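Local coordinates for protein intramolecular trans-sialidase (Macrobdella decora, PDB 3SLI) that cleaves sialic acid from sialoglycoconjugates by intramolecular trans-sialidation, releasing it as 2,7-anhydro-Neu5Ac, at residues 45-49 with 50-54; 59-62 with 63-66; 116-119 with 120-123; 670-673 with 674-678. All blocks are in the same frame, centred on the assembly; numbering follows the deposited sequence.

Interaction 1: 45-49 with 50-54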
ATOM      1  N   SER A  45       7.788  -4.186  24.212  1.00 15.18           N
ATOM      2  CA  SER A  45       9.045  -4.885  23.939  1.00 14.70           C
ATOM      3  C   SER A  45      10.225  -3.923  23.801  1.00 15.07           C
ATOM      4  O   SER A  45      10.156  -2.949  23.051  1.00 16.05           O
ATOM      5  CB  SER A  45       8.936  -5.723  22.664  1.00 15.87           C
ATOM      6  OG  SER A  45      10.164  -6.388  22.390  1.00 18.11           O
ATOM      7  N   THR A  46      11.299  -4.201  24.532  1.00 13.27           N
ATOM      8  CA  THR A  46      12.513  -3.386  24.473  1.00 15.30           C
ATOM      9  C   THR A  46      13.647  -4.219  23.854  1.00 16.58           C
ATOM     10  O   THR A  46      14.792  -3.778  23.771  1.00 15.70           O
ATOM     11  CB  THR A  46      12.943  -2.896  25.888  1.00 16.17           C
ATOM     12  OG1 THR A  46      13.108  -4.018  26.766  1.00 17.60           O
ATOM     13  CG2 THR A  46      11.903  -1.953  26.473  1.00 14.09           C
ATOM     14  N   SER A  47      13.301  -5.416  23.395  1.00 15.96           N
ATOM     15  CA  SER A  47      14.266  -6.340  22.818  1.00 14.45           C
ATOM     16  C   SER A  47      14.239  -6.393  21.305  1.00 14.33           C
ATOM     17  O   SER A  47      13.197  -6.215  20.675  1.00 14.13           O
ATOM     18  CB  SER A  47      14.019  -7.743  23.370  1.00 15.18           C
ATOM     19  OG  SER A  47      14.772  -8.723  22.666  1.00 15.08           O
ATOM     20  N   GLU A  48      15.390  -6.718  20.731  1.00 15.64           N
ATOM     21  CA  GLU A  48      15.514  -6.828  19.287  1.00 16.43           C
ATOM     22  C   GLU A  48      15.591  -8.307  18.875  1.00 15.22           C
ATOM     23  O   GLU A  48      15.917  -8.632  17.734  1.00 13.21           O
ATOM     24  CB  GLU A  48      16.746  -6.042  18.818  1.00 22.44           C
ATOM     25  CG  GLU A  48      16.691  -5.527  17.377  1.00 25.80           C
ATOM     26  CD  GLU A  48      15.444  -4.700  17.061  1.00 26.25           C
ATOM     27  OE1 GLU A  48      15.031  -3.849  17.885  1.00 25.44           O
ATOM     28  OE2 GLU A  48      14.885  -4.895  15.962  1.00 26.00           O
ATOM     29  N   ASN A  49      15.302  -9.207  19.817  1.00 13.73           N
ATOM     30  CA  ASN A  49      15.318 -10.642  19.524  1.00 11.91           C
ATOM     31  C   ASN A  49      14.270 -10.966  18.463  1.00 11.34           C
ATOM     32  O   ASN A  49      13.171 -10.391  18.459  1.00 11.68           O
ATOM     33  CB  ASN A  49      15.063 -11.477  20.789  1.00  8.70           C
ATOM     34  CG  ASN A  49      16.243 -11.470  21.748  1.00 12.16           C
ATOM     35  OD1 ASN A  49      17.360 -11.089  21.384  1.00 12.32           O
ATOM     36  ND2 ASN A  49      15.999 -11.878  22.985  1.00 10.48           N
ATOM     37  N   GLY A  50      14.618 -11.899  17.576  1.00  9.22           N
ATOM     38  CA  GLY A  50      13.735 -12.306  16.496  1.00  9.89           C
ATOM     39  C   GLY A  50      12.336 -12.741  16.894  1.00 12.24           C
ATOM     40  O   GLY A  50      11.354 -12.176  16.414  1.00 11.26           O
ATOM     41  N   ILE A  51      12.241 -13.763  17.741  1.00 12.67           N
ATOM     42  CA  ILE A  51      10.947 -14.284  18.202  1.00 12.12           C
ATOM     43  C   ILE A  51      10.901 -14.080  19.711  1.00 12.40           C
ATOM     44  O   ILE A  51      11.848 -14.460  20.424  1.00  9.97           O
ATOM     45  CB  ILE A  51      10.797 -15.802  17.916  1.00 13.63           C
ATOM     46  CG1 ILE A  51      11.092 -16.114  16.442  1.00 16.49           C
ATOM     47  CG2 ILE A  51       9.395 -16.278  18.298  1.00 10.83           C
ATOM     48  CD1 ILE A  51      10.097 -15.528  15.468  1.00 18.96           C
ATOM     49  N   GLN A  52       9.798 -13.506  20.193  1.00 11.39           N
ATOM     50  CA  GLN A  52       9.628 -13.214  21.612  1.00  9.15           C
ATOM     51  C   GLN A  52       8.274 -13.688  22.165  1.00 12.36           C
ATOM     52  O   GLN A  52       7.222 -13.124  21.829  1.00 11.75           O
ATOM     53  CB  GLN A  52       9.785 -11.708  21.852  1.00  8.17           C
ATOM     54  CG  GLN A  52      11.127 -11.142  21.399  1.00  9.56           C
ATOM     55  CD  GLN A  52      11.239  -9.644  21.586  1.00 14.15           C
ATOM     56  OE1 GLN A  52      10.857  -9.097  22.626  1.00 13.76           O
ATOM     57  NE2 GLN A  52      11.786  -8.967  20.583  1.00 16.37           N
ATOM     58  N   SER A  53       8.302 -14.758  22.964  1.00 11.23           N
ATOM     59  CA  SER A  53       7.093 -15.295  23.591  1.00  9.30           C
ATOM     60  C   SER A  53       6.636 -14.307  24.653  1.00  8.30           C
ATOM     61  O   SER A  53       7.443 -13.813  25.446  1.00  9.58           O
ATOM     62  CB  SER A  53       7.370 -16.631  24.299  1.00  8.54           C
ATOM     63  OG  SER A  53       7.665 -17.676  23.398  1.00  9.32           O
ATOM     64  N   LEU A  54       5.342 -14.012  24.648  1.00  9.35           N
ATOM     65  CA  LEU A  54       4.733 -13.116  25.622  1.00 10.08           C
ATOM     66  C   LEU A  54       4.237 -13.947  26.818  1.00  9.08           C
ATOM     67  O   LEU A  54       4.475 -13.606  27.979  1.00  9.41           O
ATOM     68  CB  LEU A  54       3.541 -12.419  24.970  1.00  9.76           C
ATOM     69  CG  LEU A  54       3.690 -11.015  24.396  1.00 16.73           C
ATOM     70  CD1 LEU A  54       5.133 -10.653  24.141  1.00 15.06           C
ATOM     71  CD2 LEU A  54       2.835 -10.897  23.158  1.00 14.15           C
TER
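Gln52 reaches back over the loop that precedes its own strand and plugs its amide between Ser45, Ser47 and Asn49. This is a connection of the N-terminal lectin-like beta sandwich: the chain leaves strand 37-45 of one sheet, rounds an ST turn at Ser47 and enters strand 51-58 of the other. In the glutamine, chi1 (-58°) sets CG beside the backbone N, and the extended chi2 (177°) carries the amide across to the loop, its two ends facing different partners. On the oxygen side, Ser45 OG donates to Gln52 OE1 at 2.8 Å, slightly tilted from the carbonyl plane. On the nitrogen side, both N-H groups are used. Gln52 NE2 donates to Asn49 O at 2.9 Å, with that oxygen lying in the amide plane, and to Ser47 O at 3.1 Å, where the donor stands above the peptide carbonyl, 73° out of its plane. Three bonds thus fix the rotation of the buried amide. Its flank is closed by carbon: Ser47 CB lies 3.5 Å from Gln52 OE1, and Asn49 CB comes alongside Gln52 CG at 4.0 Å. Two loop side chains have further partners: Asn49 ND2 donates to the carbonyl of Pro167, and Ser47 OG bonds Glu16. Gly50 bonds the backbone of Asn75 just past strand 67-74, and Gln52 that of Ile73 within it. The ST turn itself is closed by Asn49 N donating to Ser47 OG, a nearly straight bond of 2.9 Å.

Interaction 2: 59-62 with 63-66; sequences NSTA and GNQD
A type II beta turn from Thr61 to Asn64, entered through an Asx turn at Asn59, forms the connection between the antiparallel neighbours 51-58 and 67-74 in one sheet of the N-terminal sandwich. The beta turn is closed by Asn64 N donating to Thr61 O at 3.0 Å. Gly63 holds its third place with a positive phi of 77°, as expected for this turn type, and its N-H is taken by the side chain of Gln161. Two residues before Thr61, Asn59 turns its amide back along the chain: CG stands opposite its own backbone N (chi1 -175°), which brings Asn59 OD1 to 2.9 Å from Thr61 N in a fairly straight bond. The two turns therefore share Thr61, gripped at its N-H by one and at its carbonyl by the other. The CB of Asn64 points back toward residues 59-62. Its side chain lies beside that of Thr61, both pointing the same way, and it passes aslant over Asn59, the two amide planes being 32° apart. Asn59 ND2 is also held by the carbonyl of Thr148. The closest carbon approach between the two asparagine side chains is Asn59 CG to Asn64 CB, at 3.5 Å.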
ATOM      1  N   ASN A  59       5.742 -28.076  28.643  1.00 11.44           N
ATOM      2  CA  ASN A  59       6.618 -29.050  29.278  1.00 11.09           C
ATOM      3  C   ASN A  59       8.075 -28.616  29.078  1.00 13.84           C
ATOM      4  O   ASN A  59       8.574 -28.609  27.950  1.00 14.37           O
ATOM      5  CB  ASN A  59       6.370 -30.408  28.632  1.00 11.35           C
ATOM      6  CG  ASN A  59       7.146 -31.511  29.288  1.00 10.34           C
ATOM      7  OD1 ASN A  59       8.130 -31.265  29.986  1.00 11.59           O
ATOM      8  ND2 ASN A  59       6.716 -32.745  29.062  1.00 13.13           N
ATOM      9  N   SER A  60       8.758 -28.297  30.174  1.00 13.12           N
ATOM     10  CA  SER A  60      10.142 -27.818  30.123  1.00 12.65           C
ATOM     11  C   SER A  60      11.230 -28.893  30.112  1.00 14.98           C
ATOM     12  O   SER A  60      12.418 -28.562  29.999  1.00 13.63           O
ATOM     13  CB  SER A  60      10.408 -26.917  31.330  1.00 15.02           C
ATOM     14  OG  SER A  60      10.497 -27.698  32.520  1.00 12.77           O
ATOM     15  N   THR A  61      10.843 -30.158  30.235  1.00 12.80           N
ATOM     16  CA  THR A  61      11.826 -31.228  30.329  1.00 15.85           C
ATOM     17  C   THR A  61      12.531 -31.674  29.051  1.00 17.04           C
ATOM     18  O   THR A  61      12.080 -31.401  27.932  1.00 16.26           O
ATOM     19  CB  THR A  61      11.245 -32.453  31.080  1.00 15.40           C
ATOM     20  OG1 THR A  61      10.201 -33.057  30.303  1.00 14.21           O
ATOM     21  CG2 THR A  61      10.677 -32.020  32.436  1.00 12.97           C
ATOM     22  N   ALA A  62      13.652 -32.362  29.245  1.00 18.89           N
ATOM     23  CA  ALA A  62      14.469 -32.871  28.154  1.00 18.17           C
ATOM     24  C   ALA A  62      13.653 -33.727  27.200  1.00 17.70           C
ATOM     25  O   ALA A  62      12.826 -34.545  27.624  1.00 17.25           O
ATOM     26  CB  ALA A  62      15.639 -33.669  28.706  1.00 19.34           C
ATOM     27  N   GLY A  63      13.878 -33.511  25.908  1.00 15.65           N
ATOM     28  CA  GLY A  63      13.176 -34.257  24.885  1.00 14.40           C
ATOM     29  C   GLY A  63      11.753 -33.804  24.651  1.00 14.97           C
ATOM     30  O   GLY A  63      11.102 -34.272  23.716  1.00 16.25           O
ATOM     31  N   ASN A  64      11.275 -32.858  25.452  1.00 14.74           N
ATOM     32  CA  ASN A  64       9.902 -32.386  25.301  1.00 14.49           C
ATOM     33  C   ASN A  64       9.793 -30.939  24.828  1.00 13.73           C
ATOM     34  O   ASN A  64       8.780 -30.282  25.046  1.00 13.05           O
ATOM     35  CB  ASN A  64       9.144 -32.597  26.611  1.00 14.20           C
ATOM     36  CG  ASN A  64       9.060 -34.059  26.986  1.00 14.94           C
ATOM     37  OD1 ASN A  64       9.468 -34.466  28.079  1.00 19.53           O
ATOM     38  ND2 ASN A  64       8.594 -34.869  26.058  1.00 12.56           N
ATOM     39  N   GLN A  65      10.800 -30.505  24.074  1.00 14.30           N
ATOM     40  CA  GLN A  65      10.876 -29.142  23.548  1.00 13.72           C
ATOM     41  C   GLN A  65       9.785 -28.765  22.543  1.00 12.88           C
ATOM     42  O   GLN A  65       9.644 -27.587  22.198  1.00 15.38           O
ATOM     43  CB  GLN A  65      12.265 -28.869  22.943  1.00 14.37           C
ATOM     44  CG  GLN A  65      12.630 -29.738  21.732  1.00 14.61           C
ATOM     45  CD  GLN A  65      13.383 -31.022  22.083  1.00 19.35           C
ATOM     46  OE1 GLN A  65      13.971 -31.649  21.210  1.00 25.70           O
ATOM     47  NE2 GLN A  65      13.384 -31.406  23.355  1.00 14.92           N
ATOM     48  N   ASP A  66       9.053 -29.751  22.032  1.00 12.07           N
ATOM     49  CA  ASP A  66       7.962 -29.483  21.088  1.00 13.35           C
ATOM     50  C   ASP A  66       6.582 -29.644  21.748  1.00 12.70           C
ATOM     51  O   ASP A  66       5.566 -29.820  21.071  1.00 11.06           O
ATOM     52  CB  ASP A  66       8.065 -30.382  19.845  1.00 15.58           C
ATOM     53  CG  ASP A  66       9.257 -30.032  18.956  1.00 17.34           C
ATOM     54  OD1 ASP A  66       9.896 -28.976  19.170  1.00 16.29           O
ATOM     55  OD2 ASP A  66       9.549 -30.817  18.030  1.00 13.72           O
TER

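Interaction 3: 116-119 with 120-123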
ATOM      1  N   LYS A 116      -8.111 -16.047  21.556  1.00 12.17           N
ATOM      2  CA  LYS A 116      -9.340 -16.675  21.995  1.00 17.03           C
ATOM      3  C   LYS A 116      -9.361 -18.118  21.476  1.00 17.38           C
ATOM      4  O   LYS A 116      -9.212 -18.350  20.268  1.00 16.11           O
ATOM      5  CB  LYS A 116     -10.521 -15.875  21.443  1.00 17.96           C
ATOM      6  CG  LYS A 116     -11.884 -16.513  21.573  1.00 22.37           C
ATOM      7  CD  LYS A 116     -12.883 -15.626  20.851  1.00 23.46           C
ATOM      8  CE  LYS A 116     -14.244 -16.247  20.792  1.00 26.26           C
ATOM      9  NZ  LYS A 116     -15.208 -15.278  20.200  1.00 27.89           N
ATOM     10  N   ALA A 117      -9.464 -19.076  22.398  1.00 14.28           N
ATOM     11  CA  ALA A 117      -9.525 -20.503  22.061  1.00 15.83           C
ATOM     12  C   ALA A 117     -10.945 -20.943  22.416  1.00 16.33           C
ATOM     13  O   ALA A 117     -11.263 -21.209  23.577  1.00 15.52           O
ATOM     14  CB  ALA A 117      -8.489 -21.297  22.862  1.00 14.30           C
ATOM     15  N   ASP A 118     -11.783 -21.006  21.389  1.00 17.00           N
ATOM     16  CA  ASP A 118     -13.201 -21.324  21.499  1.00 18.25           C
ATOM     17  C   ASP A 118     -13.510 -22.796  21.215  1.00 17.29           C
ATOM     18  O   ASP A 118     -13.669 -23.190  20.055  1.00 17.74           O
ATOM     19  CB  ASP A 118     -13.936 -20.416  20.499  1.00 21.15           C
ATOM     20  CG  ASP A 118     -15.440 -20.398  20.676  1.00 24.85           C
ATOM     21  OD1 ASP A 118     -16.019 -21.308  21.306  1.00 22.24           O
ATOM     22  OD2 ASP A 118     -16.048 -19.448  20.139  1.00 24.93           O
ATOM     23  N   ALA A 119     -13.668 -23.585  22.275  1.00 16.15           N
ATOM     24  CA  ALA A 119     -13.969 -25.008  22.133  1.00 17.42           C
ATOM     25  C   ALA A 119     -15.298 -25.268  21.427  1.00 18.65           C
ATOM     26  O   ALA A 119     -15.370 -26.084  20.513  1.00 20.65           O
ATOM     27  CB  ALA A 119     -13.950 -25.690  23.493  1.00 17.16           C
ATOM     28  N   ALA A 120     -16.338 -24.545  21.827  1.00 22.27           N
ATOM     29  CA  ALA A 120     -17.670 -24.708  21.242  1.00 23.89           C
ATOM     30  C   ALA A 120     -17.686 -24.503  19.730  1.00 25.18           C
ATOM     31  O   ALA A 120     -18.391 -25.204  19.005  1.00 26.04           O
ATOM     32  CB  ALA A 120     -18.659 -23.752  21.910  1.00 24.29           C
ATOM     33  N   ASN A 121     -16.910 -23.541  19.248  1.00 22.41           N
ATOM     34  CA  ASN A 121     -16.876 -23.281  17.818  1.00 22.77           C
ATOM     35  C   ASN A 121     -15.644 -23.859  17.135  1.00 21.62           C
ATOM     36  O   ASN A 121     -15.469 -23.684  15.926  1.00 21.11           O
ATOM     37  CB  ASN A 121     -17.013 -21.783  17.547  1.00 23.70           C
ATOM     38  CG  ASN A 121     -18.410 -21.268  17.854  1.00 23.81           C
ATOM     39  OD1 ASN A 121     -19.389 -21.733  17.283  1.00 25.98           O
ATOM     40  ND2 ASN A 121     -18.508 -20.323  18.773  1.00 22.72           N
ATOM     41  N   LYS A 122     -14.811 -24.561  17.910  1.00 20.13           N
ATOM     42  CA  LYS A 122     -13.583 -25.188  17.401  1.00 21.00           C
ATOM     43  C   LYS A 122     -12.811 -24.175  16.551  1.00 21.00           C
ATOM     44  O   LYS A 122     -12.395 -24.451  15.418  1.00 19.44           O
ATOM     45  CB  LYS A 122     -13.955 -26.441  16.604  1.00 22.50           C
ATOM     46  CG  LYS A 122     -14.511 -27.551  17.496  1.00 25.76           C
ATOM     47  CD  LYS A 122     -15.391 -28.524  16.744  1.00 32.28           C
ATOM     48  CE  LYS A 122     -14.756 -28.949  15.437  1.00 36.61           C
ATOM     49  NZ  LYS A 122     -15.531 -30.007  14.722  1.00 43.02           N
ATOM     50  N   GLN A 123     -12.545 -23.031  17.172  1.00 19.07           N
ATOM     51  CA  GLN A 123     -11.910 -21.921  16.497  1.00 20.06           C
ATOM     52  C   GLN A 123     -10.943 -21.161  17.395  1.00 19.75           C
ATOM     53  O   GLN A 123     -11.166 -21.033  18.605  1.00 16.68           O
ATOM     54  CB  GLN A 123     -13.037 -20.993  16.035  1.00 24.18           C
ATOM     55  CG  GLN A 123     -12.676 -19.876  15.095  1.00 26.27           C
ATOM     56  CD  GLN A 123     -13.919 -19.240  14.508  1.00 27.22           C
ATOM     57  OE1 GLN A 123     -14.341 -19.579  13.406  1.00 28.81           O
ATOM     58  NE2 GLN A 123     -14.539 -18.347  15.261  1.00 29.46           N
TER
HETATM   59  O   HOH W   1     -16.469 -22.608  23.917  1.00 26.73           O
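Asp118 and Gln123 face each other as an antiparallel hydrogen-bonded pair at the base of a tight hairpin, a type I turn from Ala119 to Lys122 followed by a G1 beta bulge, joining strands 107-118 and 123-128 of the sandwich. Among the backbone bonds, Asp118 N donates to Gln123 O at 2.9 Å and Gln123 N returns to Asp118 O at 3.1 Å. Lys122 N closes the turn on Ala119 O, again 3.1 Å away. Lys122 takes the left-handed conformation that the first bulge position demands, although it is not a glycine, and it shares with Gln123 the place opposite Asp118.

The side-chain bonds between 116-119 and 120-123 centre on the Asp118 carboxylate. With CG opposite its backbone N (chi1 -168°), the group swings across the mouth of the turn. Asn121 N meets Asp118 OD1 from above the carboxylate plane at 3.2 Å, while Asn121 ND2 reaches Asp118 OD2 at 2.9 Å in a practically straight bond. The amide of Asn121 stands steeply to the carboxylate, their planes 77° apart, yet OD2 lies in the plane of that amide.

One water adds a bridge: it donates to Asp118 OD1 at 3.0 Å and accepts from Ala120 N at 2.9 Å. Outside the turn, the side chain of Gln36 accepts a hydrogen bond from Ala119 N, and Lys116 directs its ammonium group to Asp184. With two N-H donors of Asn121 and a water held by Ala120 N around its carboxylate, the negative charge of Asp118 is probably well stabilised, and Asp118 thus adds side-chain bonds to the backbone bonds that hold the turn.

Interaction 4: 670-673 with 674-678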
ATOM      1  N   TYR A 670       4.119  14.571  11.969  1.00 15.55           N
ATOM      2  CA  TYR A 670       5.360  14.846  12.688  1.00 15.76           C
ATOM      3  C   TYR A 670       5.726  16.319  12.584  1.00 16.93           C
ATOM      4  O   TYR A 670       5.539  16.937  11.532  1.00 16.13           O
ATOM      5  CB  TYR A 670       6.508  14.014  12.096  1.00 15.99           C
ATOM      6  CG  TYR A 670       6.344  12.515  12.235  1.00 15.70           C
ATOM      7  CD1 TYR A 670       6.677  11.876  13.427  1.00 19.14           C
ATOM      8  CD2 TYR A 670       5.848  11.735  11.182  1.00 14.60           C
ATOM      9  CE1 TYR A 670       6.521  10.501  13.575  1.00 21.19           C
ATOM     10  CE2 TYR A 670       5.687  10.353  11.320  1.00 14.90           C
ATOM     11  CZ  TYR A 670       6.029   9.749  12.524  1.00 19.93           C
ATOM     12  OH  TYR A 670       5.903   8.391  12.694  1.00 22.12           O
ATOM     13  N   SER A 671       6.209  16.895  13.681  1.00 16.23           N
ATOM     14  CA  SER A 671       6.626  18.294  13.675  1.00 16.61           C
ATOM     15  C   SER A 671       8.086  18.358  13.211  1.00 17.44           C
ATOM     16  O   SER A 671       8.814  17.359  13.298  1.00 16.11           O
ATOM     17  CB  SER A 671       6.485  18.925  15.075  1.00 15.66           C
ATOM     18  OG  SER A 671       7.372  18.344  16.024  1.00 17.13           O
ATOM     19  N   ILE A 672       8.523  19.522  12.731  1.00 16.39           N
ATOM     20  CA  ILE A 672       9.906  19.671  12.289  1.00 17.27           C
ATOM     21  C   ILE A 672      10.819  19.436  13.493  1.00 18.35           C
ATOM     22  O   ILE A 672      11.893  18.851  13.361  1.00 21.35           O
ATOM     23  CB  ILE A 672      10.171  21.060  11.637  1.00 15.93           C
ATOM     24  CG1 ILE A 672       9.320  21.209  10.369  1.00 14.59           C
ATOM     25  CG2 ILE A 672      11.658  21.218  11.275  1.00 17.80           C
ATOM     26  CD1 ILE A 672       9.548  20.122   9.317  1.00 14.15           C
ATOM     27  N   SER A 673      10.357  19.846  14.672  1.00 18.80           N
ATOM     28  CA  SER A 673      11.106  19.655  15.913  1.00 21.14           C
ATOM     29  C   SER A 673      11.412  18.158  16.099  1.00 20.66           C
ATOM     30  O   SER A 673      12.553  17.772  16.382  1.00 19.56           O
ATOM     31  CB  SER A 673      10.267  20.171  17.086  1.00 23.58           C
ATOM     32  OG  SER A 673      10.912  20.002  18.332  1.00 31.73           O
ATOM     33  N   GLU A 674      10.386  17.326  15.917  1.00 21.74           N
ATOM     34  CA  GLU A 674      10.527  15.879  16.049  1.00 22.33           C
ATOM     35  C   GLU A 674      11.490  15.350  14.994  1.00 22.55           C
ATOM     36  O   GLU A 674      12.474  14.678  15.310  1.00 20.20           O
ATOM     37  CB  GLU A 674       9.171  15.185  15.893  1.00 22.70           C
ATOM     38  CG  GLU A 674       8.210  15.455  17.038  1.00 31.38           C
ATOM     39  CD  GLU A 674       6.887  14.725  16.894  1.00 34.01           C
ATOM     40  OE1 GLU A 674       6.066  15.140  16.051  1.00 32.95           O
ATOM     41  OE2 GLU A 674       6.660  13.741  17.630  1.00 36.00           O
ATOM     42  N   LEU A 675      11.215  15.693  13.740  1.00 20.69           N
ATOM     43  CA  LEU A 675      12.028  15.256  12.609  1.00 21.67           C
ATOM     44  C   LEU A 675      13.522  15.591  12.718  1.00 21.71           C
ATOM     45  O   LEU A 675      14.362  14.794  12.288  1.00 19.01           O
ATOM     46  CB  LEU A 675      11.452  15.820  11.310  1.00 19.02           C
ATOM     47  CG  LEU A 675      10.511  14.987  10.432  1.00 18.50           C
ATOM     48  CD1 LEU A 675      10.053  13.719  11.096  1.00 14.75           C
ATOM     49  CD2 LEU A 675       9.354  15.839   9.993  1.00 16.04           C
ATOM     50  N   THR A 676      13.854  16.748  13.292  1.00 20.83           N
ATOM     51  CA  THR A 676      15.254  17.147  13.435  1.00 26.03           C
ATOM     52  C   THR A 676      15.897  16.609  14.712  1.00 30.99           C
ATOM     53  O   THR A 676      16.966  17.069  15.125  1.00 30.02           O
ATOM     54  CB  THR A 676      15.426  18.679  13.385  1.00 23.18           C
ATOM     55  OG1 THR A 676      14.614  19.289  14.395  1.00 23.86           O
ATOM     56  CG2 THR A 676      15.027  19.218  12.022  1.00 22.12           C
ATOM     57  N   GLY A 677      15.230  15.645  15.340  1.00 38.46           N
ATOM     58  CA  GLY A 677      15.745  15.048  16.560  1.00 46.59           C
ATOM     59  C   GLY A 677      15.793  16.021  17.719  1.00 50.70           C
ATOM     60  O   GLY A 677      16.332  15.710  18.780  1.00 52.78           O
ATOM     61  N   GLN A 678      15.178  17.182  17.533  1.00 55.13           N
ATOM     62  CA  GLN A 678      15.155  18.222  18.549  1.00 59.88           C
ATOM     63  C   GLN A 678      13.995  17.973  19.528  1.00 62.79           C
ATOM     64  O   GLN A 678      13.410  18.915  20.066  1.00 64.30           O
ATOM     65  CB  GLN A 678      15.027  19.581  17.856  1.00 60.15           C
ATOM     66  CG  GLN A 678      15.149  20.784  18.757  1.00 63.46           C
ATOM     67  CD  GLN A 678      13.978  21.728  18.587  1.00 66.33           C
ATOM     68  OE1 GLN A 678      13.937  22.522  17.646  1.00 69.42           O
ATOM     69  NE2 GLN A 678      13.003  21.628  19.482  1.00 66.51           N
TER
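Ser671 and Glu674 exchange bonds in a capping box that starts the short helix 672-675, the last helix of the chain, set against the beta-propeller. Ser671 N donates to Glu674 OE1 at 3.0 Å, meeting the lone pair that faces away from the other carboxylate oxygen. In return Glu674 N donates to Ser671 OG at 3.2 Å; the serine chi1 of 66° tucks OG between its own N and carbonyl carbon, over the open end of the helix. OE1 carries a second load, a salt bridge to Lys105, a residue of the N-terminal sandwich, so the cap also joins the two domains.

Along the backbone, Leu675 N donates to Ser671 O at 3.0 Å. The carbonyl of Ile672 is gripped twice by Thr676, the first residue to leave helical phi/psi: Thr676 N and Thr676 OG1 each donate to Ile672 O at 2.9 Å. Ser673 turns its OG to the terminal carboxylate of Ala679, and the hydroxyl of Tyr670 bonds Glu668.

Packing comes from the apolar side. Leu675 crosses Tyr670 at about a right angle, and both rest on Ile598; the Tyr670 ring makes a T-shaped stack with Tyr622. Leu675 CD2 also touches Ile672 CD1 loosely. The closest apolar approach is Leu675 CD1 against Tyr670 CB, at 3.7 Å.

How the interactions relate
Interactions 1, 2 and 3 are loops of the N-terminal lectin-like sandwich, whereas interaction 4 closes the chain on the propeller, the domain that holds the bound 2,7-anhydro-Neu5Ac; none of the four contacts includes that ligand. Strand 51-58 runs from interaction 1 to interaction 2, whose centres are 21 Å apart. Strand 37-45 ends in interaction 1, and its start pairs with the end of strand 107-118 at interaction 3, about 27 Å away between centres. Interaction 1 comes nearest to interaction 4 of the three, about 16 Å between nearest atoms. The salt bridge of interaction 4 reaches Lys105, two residues before the strand that ends in interaction 3.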